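Local atomic coordinates of NADP-dependent glyceraldehyde-3-phosphate dehydrogenase (Bacillus halodurans, PDB entry 3PRL), a protein that probably oxidises glyceraldehyde 3-phosphate with NADP+ without phosphorylating it, as an aldehyde dehydrogenase family enzyme. Residues Arg292-Lys297 with Gly413-Ile418; Leu406-Asp411 with Lys431-Gly436; Ser279-Gly284 with Ala311-Leu316. One frame throughout, in Å; residues are numbered along the deposited sequence.

Contact 1: Arg292-Lys297 with Gly413-Ile418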
# COMPACT_ATOMS: atom_id res chain seq x y z
N ARG D 292 -4.59 -28.27 -19.91
CA ARG D 292 -4.41 -27.14 -19.02
C ARG D 292 -3.24 -26.33 -19.52
O ARG D 292 -2.21 -26.89 -19.95
CB ARG D 292 -4.15 -27.64 -17.60
CG ARG D 292 -5.38 -28.26 -16.94
CD ARG D 292 -5.06 -28.99 -15.64
NE ARG D 292 -4.86 -28.08 -14.51
CZ ARG D 292 -3.80 -28.11 -13.71
NH1 ARG D 292 -2.83 -29.01 -13.91
NH2 ARG D 292 -3.70 -27.25 -12.71
N CYS D 293 -3.39 -25.01 -19.47
CA CYS D 293 -2.29 -24.15 -19.86
C CYS D 293 -1.23 -24.25 -18.78
O CYS D 293 -0.06 -24.40 -19.10
CB CYS D 293 -2.76 -22.72 -20.09
SG CYS D 293 -3.82 -22.62 -21.53
N THR D 294 -1.66 -24.19 -17.52
CA THR D 294 -0.79 -24.39 -16.38
C THR D 294 -0.82 -25.87 -15.97
O THR D 294 -1.83 -26.38 -15.49
CB THR D 294 -1.22 -23.50 -15.22
OG1 THR D 294 -1.70 -22.23 -15.72
CG2 THR D 294 -0.05 -23.26 -14.29
N ALA D 295 0.31 -26.53 -16.19
CA ALA D 295 0.50 -27.96 -15.96
C ALA D 295 1.92 -28.31 -16.32
O ALA D 295 2.46 -27.77 -17.29
CB ALA D 295 -0.45 -28.77 -16.84
N ILE D 296 2.50 -29.24 -15.57
CA ILE D 296 3.81 -29.77 -15.88
C ILE D 296 3.72 -30.61 -17.17
O ILE D 296 2.92 -31.53 -17.29
CB ILE D 296 4.33 -30.63 -14.71
CG1 ILE D 296 4.62 -29.77 -13.47
CG2 ILE D 296 5.51 -31.50 -15.15
CD1 ILE D 296 5.83 -28.86 -13.57
N LYS D 297 4.56 -30.28 -18.15
CA LYS D 297 4.52 -30.96 -19.44
C LYS D 297 5.89 -31.40 -19.88
O LYS D 297 6.05 -31.85 -20.99
CB LYS D 297 3.91 -30.04 -20.50
CG LYS D 297 2.42 -29.79 -20.35
CD LYS D 297 2.07 -28.60 -21.16
CE LYS D 297 0.61 -28.25 -21.03
NZ LYS D 297 0.47 -26.75 -21.04
N GLY D 413 6.60 -19.63 -21.37
CA GLY D 413 7.10 -18.97 -20.16
C GLY D 413 6.02 -18.73 -19.13
O GLY D 413 5.93 -17.64 -18.57
N LEU D 414 5.20 -19.75 -18.88
CA LEU D 414 4.09 -19.61 -17.96
C LEU D 414 4.54 -19.83 -16.49
O LEU D 414 4.67 -18.88 -15.70
CB LEU D 414 2.93 -20.53 -18.41
CG LEU D 414 1.52 -20.47 -17.82
CD1 LEU D 414 1.08 -19.04 -17.46
CD2 LEU D 414 0.52 -21.06 -18.81
N GLN D 415 4.83 -21.10 -16.16
CA GLN D 415 5.18 -21.47 -14.80
C GLN D 415 6.25 -22.57 -14.81
O GLN D 415 6.62 -23.06 -15.87
CB GLN D 415 3.93 -21.91 -14.03
CG GLN D 415 3.03 -20.74 -13.60
CD GLN D 415 2.13 -21.10 -12.40
OE1 GLN D 415 2.26 -22.17 -11.83
NE2 GLN D 415 1.25 -20.16 -12.00
N ALA D 416 6.77 -22.94 -13.64
CA ALA D 416 7.76 -24.02 -13.51
C ALA D 416 7.85 -24.56 -12.09
O ALA D 416 7.50 -23.87 -11.12
CB ALA D 416 9.15 -23.54 -13.96
N SER D 417 8.35 -25.79 -11.96
CA SER D 417 8.64 -26.41 -10.66
C SER D 417 10.14 -26.74 -10.50
O SER D 417 10.76 -27.23 -11.45
CB SER D 417 7.84 -27.70 -10.51
OG SER D 417 6.45 -27.51 -10.72
N ILE D 418 10.71 -26.48 -9.32
CA ILE D 418 12.03 -27.01 -8.94
C ILE D 418 11.87 -27.96 -7.75
O ILE D 418 11.18 -27.64 -6.77
CB ILE D 418 13.07 -25.89 -8.55
CG1 ILE D 418 12.91 -24.61 -9.38
CG2 ILE D 418 14.52 -26.43 -8.60
CD1 ILE D 418 13.14 -24.78 -10.87
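The amide of Gln415 meets the methyl of Thr294: CG2 lies over one face, 3.6 Å from Gln415 CD, and the two side chains cross obliquely. Thr294 OG1 stands beside the backbone N (chi1 -36°) and CG2 lies anti to that N, which turns the methyl to the amide and OG1 to Leu414 CD2. A second flat group is covered from within its own segment: the Arg292 guanidinium has Thr294 O 3.1 Å above its centre, while its NE bonds Tyr164 OH. The ends of the Gln415 amide are held elsewhere, NE2 by Glu445 O and OE1 weakly by His439, so the face offered to Thr294 has little freedom to turn. Cut back to an alanine here, the side chain would probably no longer cover this side of the Thr294 methyl, and Glu445 O would lose this donor and His439 its weak acceptor.

The two segments enter the parallel core of the catalytic-domain sheet on either side of strand 264-268, whose Asp264 carboxylate takes the backbone N of Gln415 on one oxygen and that of Ala295 on the other. No hydrogen bond joins the segments directly. The signature loop of the aldehyde dehydrogenase family runs through here, and Cys293 is probably its nucleophile. Leu414 CD2 reaches the backbone of this loop, 3.4 Å from Cys293 O, and also touches Cys293 CB. The loop is tied back by Lys297, whose NZ donates to Arg292 O at 2.9 Å in the carbonyl plane and to Cys293 O at 3.1 Å from well above that plane. Lys297 NZ also forms a salt bridge with Glu386. Farther along, Ile296 CD1 presses on Ser417 OG at 3.2 Å, a tight approach to a hydroxyl bonded to Ala442 O.

Contact 2: Leu406-Asp411 with Lys431-Gly436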
# COMPACT_ATOMS: atom_id res chain seq x y z
N LEU D 406 17.68 -25.59 -21.25
CA LEU D 406 16.64 -26.25 -22.03
C LEU D 406 15.25 -25.75 -21.68
O LEU D 406 14.34 -25.72 -22.52
CB LEU D 406 16.72 -27.76 -21.83
CG LEU D 406 17.77 -28.54 -22.64
CD1 LEU D 406 17.93 -29.96 -22.12
CD2 LEU D 406 17.39 -28.53 -24.11
N SER D 407 15.08 -25.37 -20.41
CA SER D 407 13.87 -24.76 -19.92
C SER D 407 13.64 -23.44 -20.65
O SER D 407 12.56 -23.20 -21.20
CB SER D 407 13.99 -24.54 -18.40
OG SER D 407 13.04 -23.61 -17.93
N ASN D 408 14.67 -22.60 -20.69
CA ASN D 408 14.55 -21.27 -21.27
C ASN D 408 14.47 -21.22 -22.78
O ASN D 408 14.02 -20.22 -23.34
CB ASN D 408 15.67 -20.36 -20.76
CG ASN D 408 15.50 -20.02 -19.31
OD1 ASN D 408 14.41 -20.19 -18.75
ND2 ASN D 408 16.56 -19.55 -18.68
N GLN D 409 14.87 -22.32 -23.43
CA GLN D 409 14.82 -22.41 -24.89
C GLN D 409 13.42 -22.44 -25.48
O GLN D 409 13.24 -22.02 -26.62
CB GLN D 409 15.62 -23.61 -25.40
CG GLN D 409 17.03 -23.27 -25.81
CD GLN D 409 17.95 -24.49 -25.93
OE1 GLN D 409 19.11 -24.43 -25.53
NE2 GLN D 409 17.44 -25.59 -26.46
N SER D 410 12.45 -22.95 -24.71
CA SER D 410 11.04 -22.96 -25.13
C SER D 410 10.53 -21.54 -25.40
O SER D 410 10.95 -20.61 -24.71
CB SER D 410 10.19 -23.62 -24.03
OG SER D 410 8.81 -23.31 -24.18
N ASP D 411 9.65 -21.38 -26.38
CA ASP D 411 8.99 -20.09 -26.62
C ASP D 411 8.03 -19.74 -25.48
O ASP D 411 7.60 -18.60 -25.38
CB ASP D 411 8.20 -20.07 -27.95
CG ASP D 411 9.08 -20.32 -29.18
OD1 ASP D 411 10.13 -19.67 -29.33
OD2 ASP D 411 8.70 -21.17 -30.01
N LYS D 431 15.28 -18.10 -10.28
CA LYS D 431 15.49 -16.73 -10.73
C LYS D 431 16.01 -16.63 -12.17
O LYS D 431 15.73 -15.66 -12.86
CB LYS D 431 16.39 -15.95 -9.75
CG LYS D 431 16.28 -14.43 -9.87
CD LYS D 431 15.11 -13.86 -9.07
CE LYS D 431 14.61 -12.50 -9.64
NZ LYS D 431 15.69 -11.51 -9.96
N HIS D 432 16.74 -17.65 -12.62
CA HIS D 432 17.18 -17.71 -14.03
C HIS D 432 16.12 -18.31 -14.95
O HIS D 432 16.39 -18.53 -16.13
CB HIS D 432 18.47 -18.53 -14.19
CG HIS D 432 19.60 -18.10 -13.31
ND1 HIS D 432 20.61 -17.27 -13.74
CD2 HIS D 432 19.88 -18.41 -12.02
CE1 HIS D 432 21.47 -17.08 -12.75
NE2 HIS D 432 21.05 -17.76 -11.70
N LEU D 433 14.95 -18.63 -14.42
CA LEU D 433 13.89 -19.19 -15.25
C LEU D 433 12.96 -18.10 -15.75
O LEU D 433 12.41 -17.35 -14.96
CB LEU D 433 13.10 -20.27 -14.49
CG LEU D 433 13.86 -21.50 -13.96
CD1 LEU D 433 12.90 -22.35 -13.16
CD2 LEU D 433 14.53 -22.30 -15.08
N GLU D 434 12.77 -18.05 -17.07
CA GLU D 434 11.92 -17.04 -17.73
C GLU D 434 10.42 -17.38 -17.69
O GLU D 434 9.80 -17.71 -18.70
CB GLU D 434 12.40 -16.83 -19.17
CG GLU D 434 13.87 -16.42 -19.28
CD GLU D 434 14.44 -16.45 -20.70
OE1 GLU D 434 13.80 -16.96 -21.66
OE2 GLU D 434 15.57 -15.97 -20.87
N VAL D 435 9.84 -17.30 -16.50
CA VAL D 435 8.44 -17.65 -16.28
C VAL D 435 7.84 -16.64 -15.32
O VAL D 435 8.56 -15.87 -14.69
CB VAL D 435 8.29 -19.09 -15.70
CG1 VAL D 435 9.00 -20.10 -16.59
CG2 VAL D 435 8.80 -19.16 -14.26
N GLY D 436 6.52 -16.63 -15.25
CA GLY D 436 5.81 -15.79 -14.30
C GLY D 436 5.97 -16.28 -12.88
O GLY D 436 6.32 -15.49 -11.99
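Two hydrogen bonds fasten Asn408, in the last turn of helix 400-409, to the backbone of the loop 432-434. Its ND2 donates a hydrogen bond to His432 O at 2.8 Å with an N-H...O angle of 167°; the acceptor lies in the amide plane, and the donor comes nearly along the C=O axis. Its OD1 takes the backbone N-H of Glu434 at 3.2 Å in an almost straight bond (174°), although that donor stands well above the plane of the Asn408 amide. With CG beside the backbone N (chi1 -70°), the amide is directed across to the loop, and both of its ends are used, which fixes its rotation.

Stacking adds to this grip. The carboxylate of Glu434 lies flat against the amide of Asn408, the planes nearly parallel, with Glu434 CD 4.0 Å from Asn408 CG. The charge has its own partner: Glu434 OE1 forms a salt bridge with Lys457, whose NZ also donates to Ser410 O, so this lysine links the acidic side chain to the residue just beyond the helix.

Van der Waals contact closes the inner side. Leu433 CD2 touches Ser407 OG at 3.5 Å and CB at 4.0 Å, while the leucine also packs on Ala416 and Ile418 of strand 415-419.

The loop itself bends in an inverse gamma turn centred on Glu434, closed by a weak bond of 3.0 Å from Val435 N to Leu433 O. Arg477 and Arg475 of a neighbouring subunit donate to Leu433 O and Val435 O, and Gly436 makes backbone bonds to that subunit. Such an edge, where the catalytic domain meets strands of a partner chain, is characteristic of aldehyde dehydrogenase oligomers.

Contact 3: Ser279-Gly284 with Ala311-Leu316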
# COMPACT_ATOMS: atom_id res chain seq x y z
N SER D 279 4.62 -37.69 -7.25
CA SER D 279 3.21 -37.44 -7.01
C SER D 279 2.76 -36.05 -7.50
O SER D 279 1.74 -35.94 -8.16
CB SER D 279 2.87 -37.64 -5.54
OG SER D 279 1.47 -37.59 -5.35
N GLN D 280 3.54 -35.01 -7.20
CA GLN D 280 3.23 -33.66 -7.70
C GLN D 280 3.25 -33.65 -9.24
O GLN D 280 2.33 -33.11 -9.88
CB GLN D 280 4.20 -32.61 -7.13
CG GLN D 280 4.01 -32.25 -5.63
CD GLN D 280 2.67 -31.54 -5.33
OE1 GLN D 280 2.51 -30.35 -5.61
NE2 GLN D 280 1.73 -32.26 -4.74
N ILE D 281 4.28 -34.25 -9.82
CA ILE D 281 4.41 -34.35 -11.28
C ILE D 281 3.19 -34.96 -11.96
O ILE D 281 2.60 -34.33 -12.84
CB ILE D 281 5.74 -35.06 -11.71
CG1 ILE D 281 6.93 -34.15 -11.43
CG2 ILE D 281 5.74 -35.39 -13.19
CD1 ILE D 281 6.66 -32.69 -11.68
N VAL D 282 2.78 -36.16 -11.53
CA VAL D 282 1.63 -36.84 -12.13
C VAL D 282 0.30 -36.10 -11.91
O VAL D 282 -0.45 -35.88 -12.86
CB VAL D 282 1.54 -38.31 -11.68
CG1 VAL D 282 0.22 -38.93 -12.14
CG2 VAL D 282 2.72 -39.09 -12.23
N SER D 283 0.02 -35.71 -10.66
CA SER D 283 -1.17 -34.91 -10.35
C SER D 283 -1.35 -33.69 -11.27
O SER D 283 -2.46 -33.42 -11.75
CB SER D 283 -1.15 -34.46 -8.89
OG SER D 283 -2.17 -33.50 -8.62
N GLY D 284 -0.26 -32.97 -11.52
CA GLY D 284 -0.29 -31.75 -12.32
C GLY D 284 -0.27 -31.96 -13.82
O GLY D 284 -0.94 -31.24 -14.55
N ALA D 311 10.66 -44.52 -12.32
CA ALA D 311 10.05 -45.72 -11.77
C ALA D 311 8.81 -45.37 -10.94
O ALA D 311 7.74 -45.97 -11.12
CB ALA D 311 11.07 -46.52 -10.92
N ASN D 312 8.94 -44.39 -10.04
CA ASN D 312 7.80 -43.93 -9.23
C ASN D 312 6.68 -43.40 -10.12
O ASN D 312 5.54 -43.86 -10.03
CB ASN D 312 8.22 -42.86 -8.22
CG ASN D 312 9.45 -43.24 -7.41
OD1 ASN D 312 9.72 -44.42 -7.15
ND2 ASN D 312 10.21 -42.23 -6.99
N ILE D 313 7.03 -42.45 -10.99
CA ILE D 313 6.10 -41.90 -11.98
C ILE D 313 5.34 -42.98 -12.77
O ILE D 313 4.11 -42.91 -12.88
CB ILE D 313 6.80 -40.93 -12.95
CG1 ILE D 313 7.36 -39.72 -12.17
CG2 ILE D 313 5.83 -40.48 -14.05
CD1 ILE D 313 8.44 -38.96 -12.91
N LYS D 314 6.05 -43.97 -13.30
CA LYS D 314 5.40 -45.09 -13.99
C LYS D 314 4.28 -45.71 -13.13
O LYS D 314 3.18 -45.95 -13.63
CB LYS D 314 6.41 -46.17 -14.40
CG LYS D 314 5.81 -47.40 -15.11
CD LYS D 314 6.88 -48.21 -15.84
CE LYS D 314 6.49 -49.69 -16.00
NZ LYS D 314 5.39 -49.92 -16.98
N GLU D 315 4.57 -45.93 -11.85
CA GLU D 315 3.63 -46.59 -10.94
C GLU D 315 2.33 -45.82 -10.79
O GLU D 315 1.24 -46.40 -10.97
CB GLU D 315 4.27 -46.84 -9.57
CG GLU D 315 3.40 -47.66 -8.60
CD GLU D 315 3.56 -47.23 -7.14
OE1 GLU D 315 3.64 -48.12 -6.26
OE2 GLU D 315 3.60 -46.00 -6.88
N LEU D 316 2.43 -44.53 -10.48
CA LEU D 316 1.26 -43.69 -10.27
C LEU D 316 0.43 -43.57 -11.55
O LEU D 316 -0.79 -43.55 -11.49
CB LEU D 316 1.65 -42.30 -9.72
CG LEU D 316 2.49 -42.22 -8.43
CD1 LEU D 316 3.15 -40.86 -8.32
CD2 LEU D 316 1.69 -42.53 -7.17
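Two neighbouring helices of the catalytic domain pack through aliphatic side chains here, with no hydrogen bond between the segments. Helix 274-286 leads from strand 264-268 to strand 296-302, and helix 303-317 follows directly on that strand. The axes of segments 279-284 and 311-316 approach to 9.5 Å and cross at -42°, their N-to-C directions running roughly the same way.

Val282 sits in the middle, its CA nearest that of Ile313. Its CG1 lies anti to the backbone N (chi1 171°), while CG2 falls beside that N and does the touching: it meets Ile313 CG2 at 3.9 Å and Leu316 CB at 4.2 Å. Ile313 and Leu316 are three residues apart, so the one methyl bears on side chains from successive turns of the opposing helix. The Val282 and Ile313 side chains lie alongside one another, pointing opposite ways, rather than meeting head on. Val282 is also touched by Leu320, beyond the end of helix 303-317.

Leu316 reaches farther back along its partner. Its CD1 rests against the helix backbone, 3.7 Å from Ser279 N and from Ser279 CA, and the leucine also packs on Ala278.

On the side of the sheet, Ile281 CG2 comes to 4.5 Å from Ile313 CD1, a looser touch, since the end of Ile281 turns away to Ile296 and Val299 of strand 296-302. Ile281 thus bridges from the other helix to the sheet, where Phe419 of strand 415-419 also touches it. Beyond the apolar patch, Asn312 ND2 gives a weak hydrogen bond to Leu274 O, at the start of helix 274-286. Strand 264-268, helix 274-286 and strand 296-302 form a beta-alpha-beta crossover, and helix 303-317 beside it continues the alternation of strand and helix seen in the Rossmann-like catalytic domain of aldehyde dehydrogenases.

In the fold
All three contacts belong to one alpha/beta domain. Contact 1 lies deepest, about 13 Å from the centre of the chain, with the side chain of Cys293 about 6 Å from that of Glu259, the predicted active-site residue, and equally near Gly240 of the NADP+ site. Contact 2, its centre 11 Å away, touches it: Leu414 O and Gly436 N lie 2.9 Å apart in a probable hydrogen bond, and Ile418 packs on Leu433. Contact 3, centred 15 Å from contact 1, joins it through Ile296 CG2 and Ile281 CD1, 3.9 Å apart. Contacts 2 and 3 do not meet, their nearest atoms being about 12 Å apart; both lie away from the annotated sites.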